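Local coordinates for endoglucanase (Clostridium thermocellum, PDB 2EQD), which probably hydrolyses internal beta-1,4-glucosidic bonds of cellulose and of xyloglucan, here as the family 44 glycoside hydrolase module of a larger enzyme, at residues P230-F235 with W256-Y261. The protein carries 1 engineered substitution. Numbering follows the deposited sequence.
With BGC (beta-D-glucopyranose), chain B.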
loop_
_atom_site.group_PDB
_atom_site.type_symbol
_atom_site.label_atom_id
_atom_site.label_comp_id
_atom_site.label_asym_id
_atom_site.label_seq_id
_atom_site.Cartn_x
_atom_site.Cartn_y
_atom_site.Cartn_z
ATOM N N PRO A 230 0.935 -12.260 1.221
ATOM C CA PRO A 230 -0.014 -12.756 2.224
ATOM C C PRO A 230 -0.616 -11.631 3.066
ATOM O O PRO A 230 -1.460 -11.882 3.941
ATOM C CB PRO A 230 0.845 -13.685 3.099
ATOM C CG PRO A 230 2.259 -13.663 2.460
ATOM C CD PRO A 230 2.304 -12.349 1.745
ATOM N N ALA A 231 -0.171 -10.403 2.813
ATOM C CA ALA A 231 -0.648 -9.253 3.562
ATOM C C ALA A 231 -0.095 -9.314 4.984
ATOM O O ALA A 231 -0.828 -9.139 5.950
ATOM C CB ALA A 231 -2.167 -9.244 3.585
ATOM N N LEU A 232 1.199 -9.572 5.120
ATOM C CA LEU A 232 1.801 -9.658 6.442
ATOM C C LEU A 232 1.784 -8.292 7.112
ATOM O O LEU A 232 2.109 -7.278 6.505
ATOM C CB LEU A 232 3.222 -10.218 6.336
ATOM C CG LEU A 232 3.272 -11.507 5.502
ATOM C CD1 LEU A 232 4.705 -12.007 5.439
ATOM C CD2 LEU A 232 2.364 -12.566 6.079
ATOM N N TYR A 233 1.387 -8.284 8.375
ATOM C CA TYR A 233 1.274 -7.059 9.152
ATOM C C TYR A 233 2.589 -6.326 9.340
ATOM O O TYR A 233 2.636 -5.107 9.256
ATOM C CB TYR A 233 0.676 -7.390 10.523
ATOM C CG TYR A 233 1.686 -7.825 11.557
ATOM C CD1 TYR A 233 2.307 -6.887 12.375
ATOM C CD2 TYR A 233 2.000 -9.171 11.736
ATOM C CE1 TYR A 233 3.209 -7.275 13.350
ATOM C CE2 TYR A 233 2.902 -9.575 12.708
ATOM C CZ TYR A 233 3.502 -8.619 13.520
ATOM O OH TYR A 233 4.367 -8.993 14.531
ATOM N N GLY A 234 3.655 -7.068 9.616
ATOM C CA GLY A 234 4.935 -6.431 9.843
ATOM C C GLY A 234 6.093 -7.403 9.860
ATOM O O GLY A 234 5.928 -8.613 9.710
ATOM N N PHE A 235 7.281 -6.861 10.076
ATOM C CA PHE A 235 8.493 -7.661 10.074
ATOM C C PHE A 235 8.413 -9.076 10.647
ATOM O O PHE A 235 8.767 -10.038 9.959
ATOM C CB PHE A 235 9.630 -6.917 10.769
ATOM C CG PHE A 235 10.973 -7.450 10.399
ATOM C CD1 PHE A 235 11.471 -7.245 9.114
ATOM C CD2 PHE A 235 11.699 -8.232 11.288
ATOM C CE1 PHE A 235 12.676 -7.818 8.717
ATOM C CE2 PHE A 235 12.901 -8.811 10.906
ATOM C CZ PHE A 235 13.393 -8.604 9.615
ATOM N N TRP A 256 14.153 -16.449 5.485
ATOM C CA TRP A 256 12.938 -15.935 6.125
ATOM C C TRP A 256 11.679 -16.486 5.458
ATOM O O TRP A 256 11.755 -17.120 4.395
ATOM C CB TRP A 256 12.915 -14.388 6.140
ATOM C CG TRP A 256 12.993 -13.678 4.786
ATOM C CD1 TRP A 256 13.218 -14.244 3.556
ATOM C CD2 TRP A 256 12.878 -12.266 4.557
ATOM N NE1 TRP A 256 13.250 -13.273 2.583
ATOM C CE2 TRP A 256 13.046 -12.050 3.169
ATOM C CE3 TRP A 256 12.651 -11.160 5.392
ATOM C CZ2 TRP A 256 12.994 -10.771 2.597
ATOM C CZ3 TRP A 256 12.599 -9.890 4.824
ATOM C CH2 TRP A 256 12.771 -9.708 3.437
ATOM N N PHE A 257 10.530 -16.260 6.090
ATOM C CA PHE A 257 9.264 -16.746 5.558
ATOM C C PHE A 257 8.973 -16.198 4.158
ATOM O O PHE A 257 8.366 -16.879 3.324
ATOM C CB PHE A 257 8.111 -16.388 6.499
ATOM C CG PHE A 257 6.751 -16.700 5.926
ATOM C CD1 PHE A 257 6.347 -18.017 5.732
ATOM C CD2 PHE A 257 5.888 -15.671 5.544
ATOM C CE1 PHE A 257 5.105 -18.305 5.162
ATOM C CE2 PHE A 257 4.645 -15.953 4.972
ATOM C CZ PHE A 257 4.254 -17.273 4.781
ATOM N N ILE A 258 9.409 -14.969 3.905
ATOM C CA ILE A 258 9.194 -14.344 2.607
ATOM C C ILE A 258 9.675 -15.258 1.486
ATOM O O ILE A 258 8.956 -15.464 0.501
ATOM C CB ILE A 258 9.930 -12.990 2.522
ATOM C CG1 ILE A 258 9.419 -12.069 3.623
ATOM C CG2 ILE A 258 9.703 -12.342 1.159
ATOM C CD1 ILE A 258 7.917 -11.856 3.571
ATOM N N ASP A 259 10.885 -15.801 1.632
ATOM C CA ASP A 259 11.430 -16.706 0.622
ATOM C C ASP A 259 10.543 -17.942 0.512
ATOM O O ASP A 259 10.116 -18.324 -0.584
ATOM C CB ASP A 259 12.850 -17.146 0.988
ATOM C CG ASP A 259 13.853 -16.011 0.924
ATOM O OD1 ASP A 259 13.602 -15.039 0.173
ATOM O OD2 ASP A 259 14.894 -16.105 1.610
ATOM N N TYR A 260 10.279 -18.553 1.668
ATOM C CA TYR A 260 9.444 -19.749 1.766
ATOM C C TYR A 260 8.132 -19.558 1.006
ATOM O O TYR A 260 7.745 -20.398 0.179
ATOM C CB TYR A 260 9.151 -20.065 3.242
ATOM C CG TYR A 260 8.194 -21.217 3.468
ATOM C CD1 TYR A 260 8.663 -22.489 3.778
ATOM C CD2 TYR A 260 6.816 -21.038 3.357
ATOM C CE1 TYR A 260 7.779 -23.561 3.965
ATOM C CE2 TYR A 260 5.929 -22.093 3.536
ATOM C CZ TYR A 260 6.413 -23.352 3.840
ATOM O OH TYR A 260 5.536 -24.402 3.987
ATOM N N TYR A 261 7.451 -18.452 1.303
ATOM C CA TYR A 261 6.175 -18.138 0.664
ATOM C C TYR A 261 6.356 -18.057 -0.847
ATOM O O TYR A 261 5.638 -18.721 -1.607
ATOM C CB TYR A 261 5.633 -16.809 1.198
ATOM C CG TYR A 261 4.241 -16.446 0.717
ATOM C CD1 TYR A 261 3.120 -17.117 1.198
ATOM C CD2 TYR A 261 4.046 -15.419 -0.206
ATOM C CE1 TYR A 261 1.831 -16.774 0.774
ATOM C CE2 TYR A 261 2.761 -15.070 -0.634
ATOM C CZ TYR A 261 1.664 -15.749 -0.138
ATOM O OH TYR A 261 0.399 -15.398 -0.536
HETATM C C2 BGC B . 3.769 -4.227 16.333
HETATM C C3 BGC B . 2.293 -3.865 16.525
HETATM C C4 BGC B . 1.418 -5.071 16.182
HETATM C C5 BGC B . 1.876 -6.188 17.106
HETATM C C6 BGC B . 0.983 -7.413 16.899
HETATM C C1 BGC B . 4.139 -5.456 17.173
HETATM O O2 BGC B . 4.581 -3.125 16.732
HETATM O O3 BGC B . 1.968 -2.754 15.688
HETATM O O4 BGC B . 0.025 -4.852 16.465
HETATM O O5 BGC B . 3.250 -6.540 16.868
HETATM O O6 BGC B . 1.341 -8.428 17.840
#
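Pro230 sets the edge of its pyrrolidine ring on the aromatic face of Tyr261. CB lies near the far end of the ring, with Tyr261 CZ and CE1 its nearest neighbours; CG, the most protruding atom, sits almost over the centre, 3.3 Å from the Tyr261 ring centroid and only 10° off the normal, a CH-pi contact; CD comes back over Tyr261 CE2. Proline suits this place because its closed ring allows little side-chain motion beyond its pucker; the peptide bond before it is cis. In Tyr261, CG is anti to the backbone N (chi1 -174°), which directs the ring from the helix toward the strand end, and chi2 (73°) turns its face to Pro230.

The pair joins the C-terminal end of strand 226-232, one of eight parallel strands of a TIM barrel, to the start of helix 257-272, which packs outside it. Strand 230-232 and helix 257-261 run nearly antiparallel, their axes 172° apart, as expected for a beta/alpha unit in which the helix returns along its strand.

Further along the strand, Leu232 CD1 lies beside the helix residues: it touches Ile258 CD1 at 3.7 Å and meets the edge of the Phe257 ring, near its plane, at CD2. Aliphatic methyls suit this wholly buried patch, which Leu207 and Leu280 extend. Beyond Leu232 the chain turns toward the sugar: Tyr233 approaches a bound glucose, its OH 3.6 Å from BGC O5, while Phe235 CE1 reaches the edge of the Trp256 indole at CZ3, 4.4 Å away.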